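Local coordinates for protein alpha-galactosidase (Lactobacillus brevis, PDB 3MI6) that probably hydrolyses terminal, non-reducing alpha-D-galactose residues from alpha-D-galactosides, as a member of glycosyl hydrolase family 36, at residues D[89-92]-D[98-101]; D[141-146]-D[172-177]; D[279-284]-D[289-294]. One frame throughout, in Å; residues are numbered along the deposited sequence.

Interaction 1 (D[89-92]-D[98-101]); sequences AFQV and SRIT
Thr101 OG1 is gripped by two waters that join it to the backbone of Val92. One water lies 2.6 Å from Thr101 OG1. It also donates to the carbonyl oxygens of Val92 and Ile100. The other water accepts from Val92 N at 2.9 Å and donates to Arg99 O at 2.6 Å. It makes a longer bond to Thr101 OG1. No direct hydrogen bond links the two segments; the polar link between them runs through these two waters. A CA-H...O contact adds to it: Arg99 CA lies 3.4 Å from Val92 O, with an angle of 152° at the hydrogen. Segment 89-92 belongs to a strand of an antiparallel six-strand sheet in the N-terminal domain. Segment 98-101 lies in the loop that leads on to strand 103-112, in the nine-strand sheet. Thr101 meets the strand with both branches. Its methyl CG2, anti to the backbone N, comes in at the edge of the Phe90 ring, 3.7 Å from CE2. Its OG1 stands 3.8 Å from Val92 CG2, which touches the same ring in its plane. The ring of Tyr77 meets that of Phe90, with the two planes nearly parallel. Further along, the side chains of Gln91 and Arg99 lie side by side and point the same way. Gln91 NE2 is 3.9 Å from Arg99 CD, and the amide and guanidinium planes are 71° apart. Both polar ends serve Glu280 of the second subunit: Arg99 NE forms a salt bridge with its OE2, and Gln91 NE2 donates a hydrogen bond to the same oxygen.

Interaction 2 (D[141-146]-D[172-177]); sequences RITGLA and EKLVLN
Leu174 carries this contact, and its two methyls reach both residues of the loop: CD1 mainly Leu145, CD2 mainly Thr143. Leu174 CD1 lies 3.5 Å from Leu145 CB and 3.8 Å from Leu145 CD1. Leu174 CD2 lies 3.7 Å from Thr143 CB. The fork of Leu174 therefore spans both residues. Its CG is anti to the carbonyl carbon (chi1 -68°), which carries the methyls toward the opposing loop. Leu145 crosses Leu174 at a slant. It offers mainly its CB, and its own chain runs on to pack against Phe166 and Leu285. Thr143 also points at Leu174, and its CB, CG2 and OG1 all lie near the leucine methyls. The hydroxyl is engaged elsewhere. Thr143 OG1 is hydrogen-bonded to Asp140, and it accepts a weak bond from Leu145 N at 3.3 Å. These bonds tie the turn together. Segment 141-146 is the turn of a beta hairpin, between strands 132-140 and 146-154 of the nine-strand sheet. Leu174 stands at the start of strand 174-186 in the six-strand sheet, where it also touches Val92. The contact thus joins the two sheets of the N-terminal domain at their ends. No hydrogen bond or salt bridge crosses between the segments. The join is held by the burial of leucine surface, while the polar bonds of Thr143 stay on the side of the hairpin and shape the turn that presents its carbons to Leu174.

Interaction 3 (D[279-284]-D[289-294]); sequences DEFGWN and ATFQTP
Phe291 CD1 lies over one face of the Trp283 indole, 3.6 Å above its plane and offset toward the rim. The Trp283 five-membered ring and the Phe291 ring are tilted by 43°, and their centroids are 4.6 Å apart. The far end of the same phenyl ring meets Phe281: the two CZ atoms, of Phe291 and Phe281, are 3.8 Å apart. These two rings approach from opposite directions, with planes at 49°. One face of Phe281 has Trp283 N 4.2 Å above it. The three residues form an aromatic cluster. Trp283 lies on strand 283-285 of the six-strand sheet and Phe291 on strand 290-301 of the nine-strand sheet, so the cluster bridges the two sheets of the N-terminal beta sandwich. Phe291 CG is anti to the backbone N (chi1 178°), which sends its ring across to the other sheet. An alanine in place of Trp283 would probably leave the CD1 side of Phe291 without its aromatic cover and the phenyl ring freer to turn. Leu176 and Ala179 also touch Phe291, and Glu499 packs on Trp283.

In the fold
The three interactions follow one another along the chain, each closing before the next opens. All reach the same six-strand sheet, where strand 174-186 pairs with both 90-93 and 283-285. Interaction 2 is therefore the middle one. Its centre lies about 8 Å from that of interaction 1 and about 12 Å from that of interaction 3. It touches both, through Gln91 O with Asn177 N and through Leu176 O with Trp283 N. Interactions 1 and 3 do not touch within the chain. Across the assembly, however, Gln91 and Arg99 of interaction 1 bind Glu280 of the second subunit, a residue of segment 279-284. The region thus serves both the sandwich and the subunit interface, away from the predicted active site.

Interaction 1 (D[89-92]-D[98-101])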
loop_
_atom_site.group_PDB
_atom_site.type_symbol
_atom_site.label_atom_id
_atom_site.label_comp_id
_atom_site.label_asym_id
_atom_site.label_seq_id
_atom_site.Cartn_x
_atom_site.Cartn_y
_atom_site.Cartn_z
ATOM N N ALA D 89 -13.828 28.943 -11.505
ATOM C CA ALA D 89 -14.734 29.159 -10.392
ATOM C C ALA D 89 -16.071 29.651 -10.892
ATOM O O ALA D 89 -17.091 29.444 -10.242
ATOM C CB ALA D 89 -14.169 30.180 -9.442
ATOM N N PHE D 90 -16.075 30.335 -12.030
ATOM C CA PHE D 90 -17.317 30.903 -12.539
ATOM C C PHE D 90 -17.229 31.008 -14.053
ATOM O O PHE D 90 -16.152 30.812 -14.614
ATOM C CB PHE D 90 -17.528 32.293 -11.943
ATOM C CG PHE D 90 -16.636 33.330 -12.547
ATOM C CD1 PHE D 90 -15.354 33.518 -12.070
ATOM C CD2 PHE D 90 -17.068 34.090 -13.620
ATOM C CE1 PHE D 90 -14.524 34.451 -12.625
ATOM C CE2 PHE D 90 -16.241 35.030 -14.185
ATOM C CZ PHE D 90 -14.959 35.211 -13.682
ATOM N N GLN D 91 -18.356 31.314 -14.704
ATOM C CA GLN D 91 -18.390 31.614 -16.143
ATOM C C GLN D 91 -19.630 32.461 -16.462
ATOM O O GLN D 91 -20.696 32.236 -15.878
ATOM C CB GLN D 91 -18.376 30.318 -16.974
ATOM C CG GLN D 91 -18.133 30.521 -18.461
ATOM C CD GLN D 91 -18.233 29.231 -19.276
ATOM O OE1 GLN D 91 -19.265 28.550 -19.286
ATOM N NE2 GLN D 91 -17.166 28.910 -19.988
ATOM N N VAL D 92 -19.486 33.432 -17.372
ATOM C CA VAL D 92 -20.583 34.322 -17.756
ATOM C C VAL D 92 -20.758 34.432 -19.269
ATOM O O VAL D 92 -19.821 34.773 -19.980
ATOM C CB VAL D 92 -20.370 35.762 -17.249
ATOM C CG1 VAL D 92 -21.701 36.526 -17.246
ATOM C CG2 VAL D 92 -19.741 35.775 -15.882
ATOM N N SER D 98 -20.319 35.153 -26.342
ATOM C CA SER D 98 -18.979 35.187 -25.768
ATOM C C SER D 98 -18.993 34.827 -24.278
ATOM O O SER D 98 -19.884 35.235 -23.526
ATOM C CB SER D 98 -18.376 36.574 -25.983
ATOM O OG SER D 98 -17.142 36.740 -25.316
ATOM N N ARG D 99 -17.998 34.054 -23.857
ATOM C CA ARG D 99 -17.924 33.591 -22.487
ATOM C C ARG D 99 -16.657 34.111 -21.798
ATOM O O ARG D 99 -16.298 33.665 -20.697
ATOM C CB ARG D 99 -17.978 32.058 -22.455
ATOM C CG ARG D 99 -19.292 31.466 -22.979
ATOM C CD ARG D 99 -19.208 29.956 -23.103
ATOM N NE ARG D 99 -18.026 29.558 -23.863
ATOM C CZ ARG D 99 -17.948 29.606 -25.191
ATOM N NH1 ARG D 99 -18.986 30.034 -25.890
ATOM N NH2 ARG D 99 -16.840 29.231 -25.823
ATOM N N ILE D 100 -15.981 35.052 -22.452
ATOM C CA ILE D 100 -14.782 35.644 -21.892
ATOM C C ILE D 100 -15.126 36.640 -20.794
ATOM O O ILE D 100 -16.103 37.377 -20.889
ATOM C CB ILE D 100 -13.940 36.324 -22.962
ATOM C CG1 ILE D 100 -13.684 35.354 -24.109
ATOM C CG2 ILE D 100 -12.636 36.797 -22.380
ATOM C CD1 ILE D 100 -13.387 33.947 -23.665
ATOM N N THR D 101 -14.326 36.641 -19.737
ATOM C CA THR D 101 -14.517 37.587 -18.656
ATOM C C THR D 101 -13.187 38.094 -18.164
ATOM O O THR D 101 -12.294 37.310 -17.869
ATOM C CB THR D 101 -15.271 36.957 -17.495
ATOM O OG1 THR D 101 -16.653 36.848 -17.847
ATOM C CG2 THR D 101 -15.155 37.830 -16.264
HETATM O O HOH W 1 -16.713 33.647 -18.140
HETATM O O HOH W 2 -18.730 37.557 -19.220
#

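Interaction 2 (D[141-146]-D[172-177])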
loop_
_atom_site.group_PDB
_atom_site.type_symbol
_atom_site.label_atom_id
_atom_site.label_comp_id
_atom_site.label_asym_id
_atom_site.label_seq_id
_atom_site.Cartn_x
_atom_site.Cartn_y
_atom_site.Cartn_z
ATOM N N ARG D 141 -13.919 44.396 -17.393
ATOM C CA ARG D 141 -13.651 45.307 -18.505
ATOM C C ARG D 141 -14.512 45.029 -19.744
ATOM O O ARG D 141 -14.647 45.889 -20.614
ATOM C CB ARG D 141 -12.174 45.242 -18.915
ATOM C CG ARG D 141 -11.195 45.582 -17.799
ATOM C CD ARG D 141 -9.782 45.797 -18.333
ATOM N NE ARG D 141 -9.132 44.550 -18.731
ATOM C CZ ARG D 141 -8.080 44.032 -18.102
ATOM N NH1 ARG D 141 -7.563 44.664 -17.050
ATOM N NH2 ARG D 141 -7.537 42.894 -18.530
ATOM N N ILE D 142 -15.079 43.830 -19.833
ATOM C CA ILE D 142 -15.836 43.440 -21.017
ATOM C C ILE D 142 -17.354 43.641 -20.906
ATOM O O ILE D 142 -17.999 44.039 -21.875
ATOM C CB ILE D 142 -15.558 41.971 -21.421
ATOM C CG1 ILE D 142 -14.077 41.769 -21.733
ATOM C CG2 ILE D 142 -16.403 41.582 -22.612
ATOM C CD1 ILE D 142 -13.747 40.392 -22.268
ATOM N N THR D 143 -17.937 43.373 -19.746
ATOM C CA THR D 143 -19.391 43.381 -19.673
ATOM C C THR D 143 -19.920 44.344 -18.637
ATOM O O THR D 143 -21.109 44.652 -18.632
ATOM C CB THR D 143 -19.965 41.981 -19.375
ATOM O OG1 THR D 143 -19.709 41.634 -18.006
ATOM C CG2 THR D 143 -19.342 40.945 -20.296
ATOM N N GLY D 144 -19.045 44.802 -17.751
ATOM C CA GLY D 144 -19.457 45.735 -16.720
ATOM C C GLY D 144 -19.993 45.096 -15.454
ATOM O O GLY D 144 -20.225 45.786 -14.460
ATOM N N LEU D 145 -20.198 43.781 -15.502
ATOM C CA LEU D 145 -20.570 42.986 -14.335
ATOM C C LEU D 145 -19.637 43.293 -13.179
ATOM O O LEU D 145 -18.440 43.502 -13.377
ATOM C CB LEU D 145 -20.481 41.496 -14.676
ATOM C CG LEU D 145 -20.436 40.485 -13.527
ATOM C CD1 LEU D 145 -21.724 39.710 -13.445
ATOM C CD2 LEU D 145 -19.293 39.531 -13.724
ATOM N N ALA D 146 -20.186 43.325 -11.972
ATOM C CA ALA D 146 -19.376 43.492 -10.777
ATOM C C ALA D 146 -19.408 42.232 -9.918
ATOM O O ALA D 146 -20.433 41.562 -9.818
ATOM C CB ALA D 146 -19.847 44.678 -9.978
ATOM N N GLU D 172 -27.278 45.286 -20.340
ATOM C CA GLU D 172 -27.504 44.056 -21.094
ATOM C C GLU D 172 -27.658 42.845 -20.179
ATOM O O GLU D 172 -27.154 42.847 -19.060
ATOM C CB GLU D 172 -26.342 43.824 -22.059
ATOM C CG GLU D 172 -25.812 45.097 -22.713
ATOM C CD GLU D 172 -25.594 44.927 -24.206
ATOM O OE1 GLU D 172 -26.468 44.305 -24.857
ATOM O OE2 GLU D 172 -24.555 45.409 -24.725
ATOM N N LYS D 173 -28.355 41.816 -20.653
ATOM C CA LYS D 173 -28.541 40.596 -19.870
ATOM C C LYS D 173 -27.235 39.815 -19.785
ATOM O O LYS D 173 -26.490 39.732 -20.772
ATOM C CB LYS D 173 -29.620 39.708 -20.493
ATOM C CG LYS D 173 -30.971 40.383 -20.677
ATOM C CD LYS D 173 -31.972 39.429 -21.316
ATOM C CE LYS D 173 -31.455 38.887 -22.648
ATOM N NZ LYS D 173 -32.434 37.972 -23.313
ATOM N N LEU D 174 -26.951 39.268 -18.602
ATOM C CA LEU D 174 -25.805 38.376 -18.403
ATOM C C LEU D 174 -26.271 37.039 -17.822
ATOM O O LEU D 174 -27.202 37.005 -17.014
ATOM C CB LEU D 174 -24.774 39.010 -17.478
ATOM C CG LEU D 174 -23.990 40.235 -17.949
ATOM C CD1 LEU D 174 -23.245 40.807 -16.771
ATOM C CD2 LEU D 174 -23.035 39.908 -19.103
ATOM N N VAL D 175 -25.644 35.938 -18.237
ATOM C CA VAL D 175 -26.008 34.633 -17.686
ATOM C C VAL D 175 -24.865 34.024 -16.878
ATOM O O VAL D 175 -23.729 34.009 -17.343
ATOM C CB VAL D 175 -26.453 33.648 -18.785
ATOM C CG1 VAL D 175 -26.937 32.355 -18.155
ATOM C CG2 VAL D 175 -27.559 34.268 -19.622
ATOM N N LEU D 176 -25.154 33.559 -15.660
ATOM C CA LEU D 176 -24.152 32.838 -14.872
ATOM C C LEU D 176 -24.278 31.351 -15.125
ATOM O O LEU D 176 -25.260 30.736 -14.686
ATOM C CB LEU D 176 -24.350 33.064 -13.384
ATOM C CG LEU D 176 -24.150 34.462 -12.842
ATOM C CD1 LEU D 176 -24.336 34.402 -11.360
ATOM C CD2 LEU D 176 -22.770 34.951 -13.181
ATOM N N ASN D 177 -23.296 30.770 -15.815
ATOM C CA ASN D 177 -23.320 29.331 -16.065
ATOM C C ASN D 177 -22.728 28.534 -14.902
ATOM O O ASN D 177 -23.037 27.361 -14.698
ATOM C CB ASN D 177 -22.557 28.987 -17.343
ATOM C CG ASN D 177 -22.939 29.865 -18.506
ATOM O OD1 ASN D 177 -23.962 29.652 -19.150
ATOM N ND2 ASN D 177 -22.103 30.846 -18.797
#

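Interaction 3 (D[279-284]-D[289-294])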
loop_
_atom_site.group_PDB
_atom_site.type_symbol
_atom_site.label_atom_id
_atom_site.label_comp_id
_atom_site.label_asym_id
_atom_site.label_seq_id
_atom_site.Cartn_x
_atom_site.Cartn_y
_atom_site.Cartn_z
ATOM N N ASP D 279 -23.399 21.899 -12.975
ATOM C CA ASP D 279 -24.338 21.155 -13.799
ATOM C C ASP D 279 -25.787 21.310 -13.337
ATOM O O ASP D 279 -26.079 21.379 -12.130
ATOM C CB ASP D 279 -23.948 19.682 -13.821
ATOM C CG ASP D 279 -22.808 19.402 -14.785
ATOM O OD1 ASP D 279 -22.938 19.787 -15.971
ATOM O OD2 ASP D 279 -21.794 18.795 -14.364
ATOM N N GLU D 280 -26.703 21.336 -14.301
ATOM C CA GLU D 280 -28.104 21.678 -14.028
ATOM C C GLU D 280 -28.212 22.986 -13.265
ATOM O O GLU D 280 -28.991 23.106 -12.327
ATOM C CB GLU D 280 -28.803 20.562 -13.267
ATOM C CG GLU D 280 -28.817 19.254 -14.035
ATOM C CD GLU D 280 -29.698 19.306 -15.284
ATOM O OE1 GLU D 280 -30.933 19.137 -15.134
ATOM O OE2 GLU D 280 -29.161 19.504 -16.406
ATOM N N PHE D 281 -27.399 23.958 -13.659
ATOM C CA PHE D 281 -27.479 25.287 -13.081
ATOM C C PHE D 281 -27.124 26.403 -14.071
ATOM O O PHE D 281 -26.213 26.274 -14.916
ATOM C CB PHE D 281 -26.620 25.412 -11.835
ATOM C CG PHE D 281 -26.432 26.831 -11.382
ATOM C CD1 PHE D 281 -27.312 27.406 -10.482
ATOM C CD2 PHE D 281 -25.369 27.590 -11.858
ATOM C CE1 PHE D 281 -27.136 28.719 -10.066
ATOM C CE2 PHE D 281 -25.180 28.888 -11.459
ATOM C CZ PHE D 281 -26.058 29.463 -10.559
ATOM N N GLY D 282 -27.857 27.501 -13.942
ATOM C CA GLY D 282 -27.673 28.662 -14.780
ATOM C C GLY D 282 -28.558 29.745 -14.198
ATOM O O GLY D 282 -29.726 29.489 -13.884
ATOM N N TRP D 283 -28.019 30.948 -14.030
ATOM C CA TRP D 283 -28.802 32.003 -13.408
ATOM C C TRP D 283 -28.865 33.273 -14.236
ATOM O O TRP D 283 -27.843 33.935 -14.423
ATOM C CB TRP D 283 -28.238 32.319 -12.044
ATOM C CG TRP D 283 -29.128 33.163 -11.276
ATOM C CD1 TRP D 283 -29.122 34.520 -11.219
ATOM C CD2 TRP D 283 -30.186 32.724 -10.442
ATOM N NE1 TRP D 283 -30.116 34.958 -10.391
ATOM C CE2 TRP D 283 -30.789 33.872 -9.898
ATOM C CE3 TRP D 283 -30.686 31.470 -10.098
ATOM C CZ2 TRP D 283 -31.866 33.807 -9.031
ATOM C CZ3 TRP D 283 -31.761 31.403 -9.235
ATOM C CH2 TRP D 283 -32.343 32.568 -8.716
ATOM N N ASN D 284 -30.064 33.609 -14.714
ATOM C CA ASN D 284 -30.281 34.828 -15.498
ATOM C C ASN D 284 -30.216 36.093 -14.657
ATOM O O ASN D 284 -31.065 36.344 -13.797
ATOM C CB ASN D 284 -31.603 34.779 -16.265
ATOM C CG ASN D 284 -31.640 33.670 -17.290
ATOM O OD1 ASN D 284 -30.978 33.742 -18.326
ATOM N ND2 ASN D 284 -32.418 32.629 -17.008
ATOM N N ALA D 289 -29.569 43.469 -11.301
ATOM C CA ALA D 289 -29.811 42.244 -10.547
ATOM C C ALA D 289 -28.537 41.751 -9.869
ATOM O O ALA D 289 -27.423 42.133 -10.238
ATOM C CB ALA D 289 -30.377 41.165 -11.456
ATOM N N THR D 290 -28.721 40.884 -8.883
ATOM C CA THR D 290 -27.619 40.376 -8.092
ATOM C C THR D 290 -27.758 38.891 -7.853
ATOM O O THR D 290 -28.867 38.348 -7.842
ATOM C CB THR D 290 -27.596 41.040 -6.724
ATOM O OG1 THR D 290 -28.914 41.003 -6.168
ATOM C CG2 THR D 290 -27.150 42.479 -6.845
ATOM N N PHE D 291 -26.627 38.232 -7.654
ATOM C CA PHE D 291 -26.632 36.820 -7.295
ATOM C C PHE D 291 -25.636 36.517 -6.177
ATOM O O PHE D 291 -24.437 36.769 -6.323
ATOM C CB PHE D 291 -26.362 35.929 -8.516
ATOM C CG PHE D 291 -26.307 34.473 -8.183
ATOM C CD1 PHE D 291 -27.470 33.751 -8.012
ATOM C CD2 PHE D 291 -25.093 33.836 -8.003
ATOM C CE1 PHE D 291 -27.431 32.421 -7.676
ATOM C CE2 PHE D 291 -25.046 32.504 -7.671
ATOM C CZ PHE D 291 -26.219 31.795 -7.511
ATOM N N GLN D 292 -26.145 35.987 -5.064
ATOM C CA GLN D 292 -25.318 35.601 -3.900
ATOM C C GLN D 292 -25.050 34.073 -3.865
ATOM O O GLN D 292 -26.001 33.281 -3.887
ATOM C CB GLN D 292 -26.028 36.045 -2.605
ATOM C CG GLN D 292 -25.363 35.642 -1.296
ATOM C CD GLN D 292 -23.979 36.261 -1.125
ATOM O OE1 GLN D 292 -23.834 37.481 -0.987
ATOM N NE2 GLN D 292 -22.953 35.413 -1.123
ATOM N N THR D 293 -23.784 33.648 -3.817
ATOM C CA THR D 293 -23.517 32.212 -3.620
ATOM C C THR D 293 -23.736 31.806 -2.165
ATOM O O THR D 293 -23.651 32.645 -1.264
ATOM C CB THR D 293 -22.097 31.778 -4.009
ATOM O OG1 THR D 293 -21.178 32.200 -3.001
ATOM C CG2 THR D 293 -21.688 32.341 -5.347
ATOM N N PRO D 294 -24.031 30.511 -1.926
ATOM C CA PRO D 294 -24.097 30.013 -0.548
ATOM C C PRO D 294 -22.690 30.095 0.004
ATOM O O PRO D 294 -21.749 30.158 -0.794
ATOM C CB PRO D 294 -24.498 28.549 -0.715
ATOM C CG PRO D 294 -24.977 28.409 -2.101
ATOM C CD PRO D 294 -24.275 29.443 -2.911
#